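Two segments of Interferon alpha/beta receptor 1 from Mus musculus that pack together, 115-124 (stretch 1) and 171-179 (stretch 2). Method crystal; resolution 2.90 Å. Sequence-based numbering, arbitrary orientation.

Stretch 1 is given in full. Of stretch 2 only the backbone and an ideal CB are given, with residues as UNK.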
# COMPACT_ATOMS: atom_id res chain seq x y z
N ALA A 115 -22.06 12.47 1.20
CA ALA A 115 -21.21 11.29 1.01
C ALA A 115 -21.91 9.93 1.13
O ALA A 115 -22.97 9.82 1.75
CB ALA A 115 -20.02 11.35 1.96
N ILE A 116 -21.27 8.90 0.53
CA ILE A 116 -21.66 7.49 0.58
C ILE A 116 -20.42 6.65 0.93
O ILE A 116 -19.36 6.78 0.30
CB ILE A 116 -22.41 7.01 -0.70
CG1 ILE A 116 -23.89 7.47 -0.66
CG2 ILE A 116 -22.33 5.47 -0.87
CD1 ILE A 116 -24.58 7.60 -1.99
N LEU A 117 -20.57 5.81 1.97
CA LEU A 117 -19.55 4.89 2.46
C LEU A 117 -19.79 3.51 1.84
O LEU A 117 -20.87 2.94 2.00
CB LEU A 117 -19.59 4.80 4.00
CG LEU A 117 -19.24 6.06 4.78
CD1 LEU A 117 -20.47 6.68 5.40
CD2 LEU A 117 -18.19 5.77 5.84
N VAL A 118 -18.80 3.01 1.08
CA VAL A 118 -18.86 1.70 0.42
C VAL A 118 -17.98 0.71 1.19
O VAL A 118 -16.75 0.78 1.11
CB VAL A 118 -18.51 1.76 -1.09
CG1 VAL A 118 -18.53 0.38 -1.72
CG2 VAL A 118 -19.47 2.69 -1.84
N HIS A 119 -18.63 -0.16 1.98
CA HIS A 119 -17.96 -1.17 2.80
C HIS A 119 -17.75 -2.42 1.95
O HIS A 119 -18.70 -3.16 1.69
CB HIS A 119 -18.75 -1.45 4.08
CG HIS A 119 -19.05 -0.22 4.89
ND1 HIS A 119 -18.17 0.24 5.85
CD2 HIS A 119 -20.11 0.62 4.83
CE1 HIS A 119 -18.72 1.34 6.34
NE2 HIS A 119 -19.89 1.60 5.77
N ILE A 120 -16.52 -2.60 1.47
CA ILE A 120 -16.14 -3.73 0.63
C ILE A 120 -15.57 -4.87 1.46
O ILE A 120 -14.66 -4.67 2.26
CB ILE A 120 -15.16 -3.32 -0.51
CG1 ILE A 120 -15.57 -2.00 -1.20
CG2 ILE A 120 -14.99 -4.44 -1.54
CD1 ILE A 120 -14.42 -1.13 -1.56
N SER A 121 -16.12 -6.06 1.26
CA SER A 121 -15.63 -7.29 1.87
C SER A 121 -14.96 -8.08 0.72
O SER A 121 -15.56 -8.18 -0.36
CB SER A 121 -16.78 -8.08 2.48
OG SER A 121 -16.34 -8.81 3.61
N PRO A 122 -13.70 -8.55 0.88
CA PRO A 122 -13.03 -9.26 -0.22
C PRO A 122 -13.66 -10.61 -0.58
O PRO A 122 -14.35 -11.18 0.28
CB PRO A 122 -11.60 -9.43 0.30
CG PRO A 122 -11.74 -9.45 1.77
CD PRO A 122 -12.84 -8.50 2.08
N PRO A 123 -13.45 -11.16 -1.81
CA PRO A 123 -14.03 -12.48 -2.14
C PRO A 123 -13.58 -13.58 -1.16
O PRO A 123 -12.38 -13.83 -1.00
CB PRO A 123 -13.51 -12.74 -3.57
CG PRO A 123 -13.15 -11.41 -4.10
CD PRO A 123 -12.67 -10.62 -2.94
N GLY A 124 -14.55 -14.19 -0.46
CA GLY A 124 -14.30 -15.21 0.55
C GLY A 124 -14.58 -14.73 1.96
O GLY A 124 -14.05 -13.69 2.38
N UNK A 171 -30.69 9.82 -4.87
CA UNK A 171 -30.53 8.37 -4.78
C UNK A 171 -29.56 7.88 -5.86
O UNK A 171 -29.85 7.99 -7.05
CB UNK A 171 -31.88 7.67 -4.92
N UNK A 172 -28.38 7.39 -5.43
CA UNK A 172 -27.32 6.89 -6.31
C UNK A 172 -27.22 5.37 -6.26
O UNK A 172 -27.46 4.78 -5.20
CB UNK A 172 -25.98 7.51 -5.93
N UNK A 173 -26.80 4.74 -7.37
CA UNK A 173 -26.62 3.29 -7.45
C UNK A 173 -25.14 2.94 -7.64
O UNK A 173 -24.42 3.69 -8.31
CB UNK A 173 -27.45 2.71 -8.59
N UNK A 174 -24.69 1.85 -6.98
CA UNK A 174 -23.29 1.41 -6.93
C UNK A 174 -22.99 0.04 -7.52
O UNK A 174 -23.84 -0.85 -7.53
CB UNK A 174 -22.83 1.41 -5.47
N UNK A 175 -21.72 -0.14 -7.96
CA UNK A 175 -21.17 -1.37 -8.54
C UNK A 175 -19.67 -1.45 -8.20
O UNK A 175 -18.90 -0.56 -8.56
CB UNK A 175 -21.39 -1.41 -10.05
N UNK A 176 -19.26 -2.52 -7.47
CA UNK A 176 -17.87 -2.73 -7.04
C UNK A 176 -17.28 -3.98 -7.68
O UNK A 176 -17.85 -5.06 -7.57
CB UNK A 176 -17.79 -2.84 -5.52
N UNK A 177 -16.12 -3.81 -8.32
CA UNK A 177 -15.35 -4.85 -8.99
C UNK A 177 -14.09 -5.17 -8.17
O UNK A 177 -13.37 -4.24 -7.75
CB UNK A 177 -14.98 -4.42 -10.41
N UNK A 178 -13.81 -6.47 -7.95
CA UNK A 178 -12.59 -6.89 -7.26
C UNK A 178 -11.57 -7.26 -8.32
O UNK A 178 -11.86 -8.06 -9.22
CB UNK A 178 -12.85 -8.06 -6.31
N UNK A 179 -10.40 -6.63 -8.27
CA UNK A 179 -9.35 -6.93 -9.25
C UNK A 179 -8.06 -7.40 -8.60
O UNK A 179 -7.71 -6.93 -7.53
CB UNK A 179 -9.07 -5.70 -10.11

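Stretch 2 is a strand that crosses strand 116-121 at 34° between N-to-C directions. The axes approach to 9.4 Å. That spacing is filled by side chains, and no hydrogen bond joins the two stretches.

Position 171 directs CA-to-CB away from stretch 1. Nothing of stretch 1 lies within 5.5 Å of the ideal CB, so this contact sets no preference. The residue is Thr 171.

Position 172 points toward stretch 1. Its ideal CB lies 4.2 Å from CD1 of Ile 116, a methyl that offers only apolar contact. An aliphatic or aromatic side chain would suit. It is Tyr 172, with chi1 m. CD2 of its ring comes to 3.8 Å from CD1 of Ile 116, which meets the ring obliquely. Its OH is hydrogen-bonded elsewhere in the structure.

Position 173 points away, and stretch 1 gives no guide. It is Cys 173, covalently bonded elsewhere in the structure.

Position 174 points toward stretch 1 again. Its ideal CB is 5.1 Å from CG2 of Val 118, which leaves space for a side chain longer than alanine. The surroundings are the methyls of Ile 116 and Val 118, so leucine, isoleucine or methionine would be reasonable. Leu 174 is found. Its CD1 is 4.1 Å from CG2 of Val 118, and its CD2 is 4.3 Å from CG2 of Ile 116.

Position 175 lies out of reach, and many residues would do. It is Glu 175.

Position 176 points toward stretch 1. The ideal CB is 4.9 Å from CG1 of Ile 120 and 5.0 Å from CG1 of Val 118. A beta-branched aliphatic fits well between two such neighbours; leucine is also plausible. It is Val 176, with chi1 t. Its CG2 packs 3.7 Å from CG1 of Val 118, and its CG1 lies 4.0 Å from CG1 of Ile 120. It has the largest covered area in stretch 2.

Position 177 points away and is unconstrained by stretch 1. It is Lys 177, whose NZ is hydrogen-bonded elsewhere in the structure.

Position 178 points toward stretch 1, beyond the end of its strand. The ideal CB already sits 4.0 Å from CG of Pro 123. A small apolar residue makes this contact without further atoms; a larger one would need a path around the proline ring. Ala 178 is present.

Position 179 is out of reach, so stretch 1 does not choose. It is Ile 179.

Stretch 2 (171-179) TYCLEVKAI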
# COMPACT_ATOMS: atom_id res chain seq x y z
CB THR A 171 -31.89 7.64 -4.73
OG1 THR A 171 -31.68 6.24 -4.98
CG2 THR A 171 -32.92 8.19 -5.72
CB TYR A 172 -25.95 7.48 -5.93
CG TYR A 172 -25.86 8.99 -5.91
CD1 TYR A 172 -25.37 9.69 -7.01
CD2 TYR A 172 -26.14 9.71 -4.75
CE1 TYR A 172 -25.22 11.08 -6.97
CE2 TYR A 172 -25.99 11.09 -4.70
CZ TYR A 172 -25.54 11.78 -5.82
OH TYR A 172 -25.39 13.14 -5.77
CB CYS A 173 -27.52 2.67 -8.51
SG CYS A 173 -29.29 2.95 -8.23
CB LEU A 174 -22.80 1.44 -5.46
CG LEU A 174 -22.41 2.78 -4.80
CD1 LEU A 174 -21.23 3.41 -5.45
CD2 LEU A 174 -23.58 3.73 -4.58
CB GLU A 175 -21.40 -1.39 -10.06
CG GLU A 175 -22.13 -2.64 -10.54
CD GLU A 175 -22.28 -2.82 -12.04
OE1 GLU A 175 -21.77 -1.97 -12.81
OE2 GLU A 175 -22.90 -3.83 -12.45
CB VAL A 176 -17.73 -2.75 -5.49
CG1 VAL A 176 -16.28 -2.93 -5.05
CG2 VAL A 176 -18.32 -1.50 -4.85
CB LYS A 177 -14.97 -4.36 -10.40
CG LYS A 177 -14.29 -5.37 -11.31
CD LYS A 177 -13.92 -4.72 -12.65
CE LYS A 177 -13.77 -5.71 -13.79
NZ LYS A 177 -15.09 -6.17 -14.32
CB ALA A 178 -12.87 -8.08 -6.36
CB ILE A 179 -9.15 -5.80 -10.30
CG1 ILE A 179 -9.01 -4.40 -9.66
CG2 ILE A 179 -10.27 -5.83 -11.35
CD1 ILE A 179 -8.27 -3.35 -10.53
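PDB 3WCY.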